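Local coordinates for PurR transcriptional regulator (Vibrio parahaemolyticus, PDB 3D8U), which probably regulates transcription by binding DNA, as a PurR-like member of the LacI family with a periplasmic-binding-protein-like domain, at residues B[231-236]-B[265-270]. Sequence-based numbering, arbitrary orientation.
Sequences SAEFDY and KLKRRA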
ATOM      1  N   SER B 231      -5.473 -12.789  12.841  1.00 79.51           N
ATOM      2  CA  SER B 231      -5.601 -12.772  11.415  1.00 79.09           C
ATOM      3  C   SER B 231      -4.765 -13.825  10.717  1.00 78.30           C
ATOM      4  O   SER B 231      -3.861 -14.443  11.294  1.00 78.13           O
ATOM      5  CB  SER B 231      -5.114 -11.442  10.919  1.00 79.90           C
ATOM      6  OG  SER B 231      -3.806 -11.657  10.459  1.00 82.76           O
ATOM      7  N   ALA B 232      -5.055 -13.960   9.436  1.00 77.50           N
ATOM      8  CA  ALA B 232      -4.397 -14.914   8.574  1.00 77.20           C
ATOM      9  C   ALA B 232      -3.284 -14.205   7.878  1.00 76.88           C
ATOM     10  O   ALA B 232      -3.482 -13.102   7.400  1.00 77.33           O
ATOM     11  CB  ALA B 232      -5.365 -15.420   7.556  1.00 77.48           C
ATOM     12  N   GLU B 233      -2.111 -14.830   7.811  1.00 76.19           N
ATOM     13  CA  GLU B 233      -0.979 -14.195   7.171  1.00 75.41           C
ATOM     14  C   GLU B 233      -0.457 -15.044   6.055  1.00 74.48           C
ATOM     15  O   GLU B 233      -0.699 -16.235   6.046  1.00 74.51           O
ATOM     16  CB  GLU B 233       0.104 -13.906   8.191  1.00 76.01           C
ATOM     17  CG  GLU B 233      -0.280 -12.767   9.122  1.00 77.18           C
ATOM     18  CD  GLU B 233       0.815 -12.437  10.071  1.00 78.27           C
ATOM     19  OE1 GLU B 233       1.934 -12.931   9.871  1.00 81.55           O
ATOM     20  OE2 GLU B 233       0.568 -11.686  11.023  1.00 79.79           O
ATOM     21  N   PHE B 234       0.231 -14.422   5.105  1.00 73.35           N
ATOM     22  CA  PHE B 234       0.762 -15.129   3.952  1.00 72.73           C
ATOM     23  C   PHE B 234       2.174 -14.623   3.737  1.00 72.26           C
ATOM     24  O   PHE B 234       2.531 -13.573   4.237  1.00 72.70           O
ATOM     25  CB  PHE B 234      -0.068 -14.851   2.688  1.00 73.07           C
ATOM     26  CG  PHE B 234      -1.559 -15.046   2.858  1.00 72.90           C
ATOM     27  CD1 PHE B 234      -2.159 -16.239   2.496  1.00 73.42           C
ATOM     28  CD2 PHE B 234      -2.360 -14.019   3.344  1.00 73.00           C
ATOM     29  CE1 PHE B 234      -3.517 -16.420   2.638  1.00 73.89           C
ATOM     30  CE2 PHE B 234      -3.718 -14.190   3.506  1.00 72.82           C
ATOM     31  CZ  PHE B 234      -4.302 -15.386   3.143  1.00 74.30           C
ATOM     32  N   ASP B 235       2.976 -15.361   2.989  1.00 71.31           N
ATOM     33  CA  ASP B 235       4.343 -14.988   2.803  1.00 70.69           C
ATOM     34  C   ASP B 235       4.536 -14.677   1.329  1.00 70.98           C
ATOM     35  O   ASP B 235       5.030 -15.470   0.556  1.00 71.04           O
ATOM     36  CB  ASP B 235       5.244 -16.094   3.339  1.00 69.96           C
ATOM     37  CG  ASP B 235       6.728 -15.784   3.225  1.00 70.55           C
ATOM     38  OD1 ASP B 235       7.480 -16.725   3.560  1.00 71.95           O
ATOM     39  OD2 ASP B 235       7.161 -14.662   2.806  1.00 67.91           O
ATOM     40  N   TYR B 236       4.133 -13.488   0.934  1.00 71.92           N
ATOM     41  CA  TYR B 236       4.228 -13.139  -0.459  1.00 73.12           C
ATOM     42  C   TYR B 236       5.669 -12.933  -0.869  1.00 73.92           C
ATOM     43  O   TYR B 236       6.006 -13.174  -2.023  1.00 74.47           O
ATOM     44  CB  TYR B 236       3.374 -11.912  -0.793  1.00 73.26           C
ATOM     45  CG  TYR B 236       1.894 -12.092  -0.536  1.00 73.56           C
ATOM     46  CD1 TYR B 236       1.177 -13.165  -1.110  1.00 73.22           C
ATOM     47  CD2 TYR B 236       1.197 -11.183   0.269  1.00 74.58           C
ATOM     48  CE1 TYR B 236      -0.205 -13.334  -0.866  1.00 73.27           C
ATOM     49  CE2 TYR B 236      -0.189 -11.329   0.511  1.00 74.96           C
ATOM     50  CZ  TYR B 236      -0.880 -12.409  -0.058  1.00 74.41           C
ATOM     51  OH  TYR B 236      -2.232 -12.537   0.190  1.00 74.15           O
ATOM     52  N   LYS B 265      -0.650 -18.853   7.686  1.00 82.06           N
ATOM     53  CA  LYS B 265      -0.656 -19.160   9.107  1.00 81.68           C
ATOM     54  C   LYS B 265      -1.762 -18.323   9.716  1.00 80.82           C
ATOM     55  O   LYS B 265      -1.929 -17.169   9.326  1.00 81.05           O
ATOM     56  CB  LYS B 265       0.677 -18.820   9.790  1.00 82.28           C
ATOM     57  CG  LYS B 265       1.933 -18.762   8.907  1.00 83.84           C
ATOM     58  CD  LYS B 265       2.466 -20.139   8.619  1.00 88.56           C
ATOM     59  CE  LYS B 265       3.609 -20.092   7.612  1.00 91.04           C
ATOM     60  NZ  LYS B 265       4.905 -19.624   8.195  1.00 92.95           N
ATOM     61  N   LEU B 266      -2.512 -18.916  10.648  1.00 79.21           N
ATOM     62  CA  LEU B 266      -3.459 -18.207  11.493  1.00 77.70           C
ATOM     63  C   LEU B 266      -2.855 -17.773  12.847  1.00 77.78           C
ATOM     64  O   LEU B 266      -2.940 -18.504  13.841  1.00 77.74           O
ATOM     65  CB  LEU B 266      -4.654 -19.098  11.775  1.00 77.15           C
ATOM     66  CG  LEU B 266      -6.045 -18.535  12.082  1.00 76.10           C
ATOM     67  CD1 LEU B 266      -6.637 -19.267  13.260  1.00 74.66           C
ATOM     68  CD2 LEU B 266      -6.026 -17.049  12.362  1.00 76.71           C
ATOM     69  N   LYS B 267      -2.276 -16.572  12.878  1.00 77.57           N
ATOM     70  CA  LYS B 267      -1.913 -15.846  14.113  1.00 77.41           C
ATOM     71  C   LYS B 267      -3.112 -15.539  15.041  1.00 77.39           C
ATOM     72  O   LYS B 267      -3.885 -14.585  14.798  1.00 77.20           O
ATOM     73  CB  LYS B 267      -1.243 -14.505  13.739  1.00 77.53           C
ATOM     74  CG  LYS B 267      -0.027 -14.641  12.838  1.00 77.59           C
ATOM     75  CD  LYS B 267       0.991 -15.605  13.464  1.00 76.62           C
ATOM     76  CE  LYS B 267       1.980 -16.101  12.441  1.00 76.35           C
ATOM     77  NZ  LYS B 267       3.216 -16.590  13.156  1.00 79.37           N
ATOM     78  N   ARG B 268      -3.263 -16.331  16.103  1.00 76.73           N
ATOM     79  CA  ARG B 268      -4.336 -16.125  17.067  1.00 76.39           C
ATOM     80  C   ARG B 268      -3.906 -15.031  18.016  1.00 76.19           C
ATOM     81  O   ARG B 268      -2.897 -15.187  18.680  1.00 76.67           O
ATOM     82  CB  ARG B 268      -4.575 -17.402  17.852  1.00 76.80           C
ATOM     83  CG  ARG B 268      -4.981 -18.596  17.005  1.00 77.80           C
ATOM     84  CD  ARG B 268      -4.295 -19.873  17.473  1.00 80.51           C
ATOM     85  NE  ARG B 268      -5.055 -21.048  17.045  1.00 83.77           N
ATOM     86  CZ  ARG B 268      -4.965 -21.621  15.841  1.00 83.52           C
ATOM     87  NH1 ARG B 268      -5.722 -22.673  15.556  1.00 82.23           N
ATOM     88  NH2 ARG B 268      -4.127 -21.143  14.920  1.00 83.15           N
ATOM     89  N   ARG B 269      -4.632 -13.911  18.060  1.00 75.95           N
ATOM     90  CA  ARG B 269      -4.313 -12.808  18.989  1.00 75.87           C
ATOM     91  C   ARG B 269      -5.529 -12.393  19.804  1.00 76.49           C
ATOM     92  O   ARG B 269      -6.462 -13.178  19.946  1.00 76.09           O
ATOM     93  CB  ARG B 269      -3.769 -11.588  18.261  1.00 75.21           C
ATOM     94  CG  ARG B 269      -3.035 -11.904  17.020  1.00 74.74           C
ATOM     95  CD  ARG B 269      -2.507 -10.621  16.538  1.00 77.89           C
ATOM     96  NE  ARG B 269      -2.146 -10.633  15.126  1.00 79.85           N
ATOM     97  CZ  ARG B 269      -0.971 -11.036  14.661  1.00 78.38           C
ATOM     98  NH1 ARG B 269      -0.035 -11.491  15.496  1.00 77.89           N
ATOM     99  NH2 ARG B 269      -0.745 -10.974  13.358  1.00 77.33           N
ATOM    100  N   ALA B 270      -5.539 -11.160  20.324  1.00 77.29           N
ATOM    101  CA  ALA B 270      -6.592 -10.777  21.266  1.00 78.02           C
ATOM    102  C   ALA B 270      -7.985 -10.885  20.682  1.00 79.10           C
ATOM    103  O   ALA B 270      -8.861 -11.487  21.302  1.00 80.51           O
ATOM    104  CB  ALA B 270      -6.373  -9.426  21.824  1.00 77.04           C
TER
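Glu233 and Lys265 form one hydrogen-bonded pair of a two-stranded antiparallel ribbon, Ser231 and Lys267 the other, with Ala232 and Leu266 as the non-hydrogen-bonded pair between them. Successive side chains point to opposite faces: Ser231, Glu233, Lys265 and Lys267 share one, Ala232 and Leu266 the other. Glu233 and Lys265 bond in both directions: Glu233 N donates to Lys265 O at 2.8 Å, nearly straight at 165°, and Lys265 N returns a bond to Glu233 O. At the other pair, Ser231 N reaches Lys267 O at 3.1 Å. Lys265 O is also approached at 3.4 Å by Ala232 CA in a CA-H...O contact.

On the polar face, Glu233 forms a salt bridge with Arg269, OE2 lying 2.8 Å from NH2. The carboxylate oxygen meets the guanidinium at its edge, but the two planes are 40° apart and the hydrogen bond is weak. Lys267 contributes its aliphatic part: CB lies against one face of this guanidinium, offset toward the rim, while CG, anti to the carbonyl carbon (chi1 -56°), touches Glu233 OE2 at 3.5 Å. The Lys267 chain crosses that of Glu233 at about a right angle. A second grip on Arg269 comes from Leu229, whose O accepts from NE.

On the opposite face, Leu266 turns CD2 back to Ser231 O, 3.6 Å away. This side packs on helix 104-117, Ala232 against Val107 and Cys111, Leu266 against His114. Backbone hydrogen bonds between Ala232 and both Cys215 and Gly218 tie the ribbon to the end of strand 212-215 and the loop after it. Asp235 N-caps helix 236-251, and Tyr236 packs on helix 16-32 in the other half, consistent with an interdomain crossover of the LacI/periplasmic-binding-protein fold.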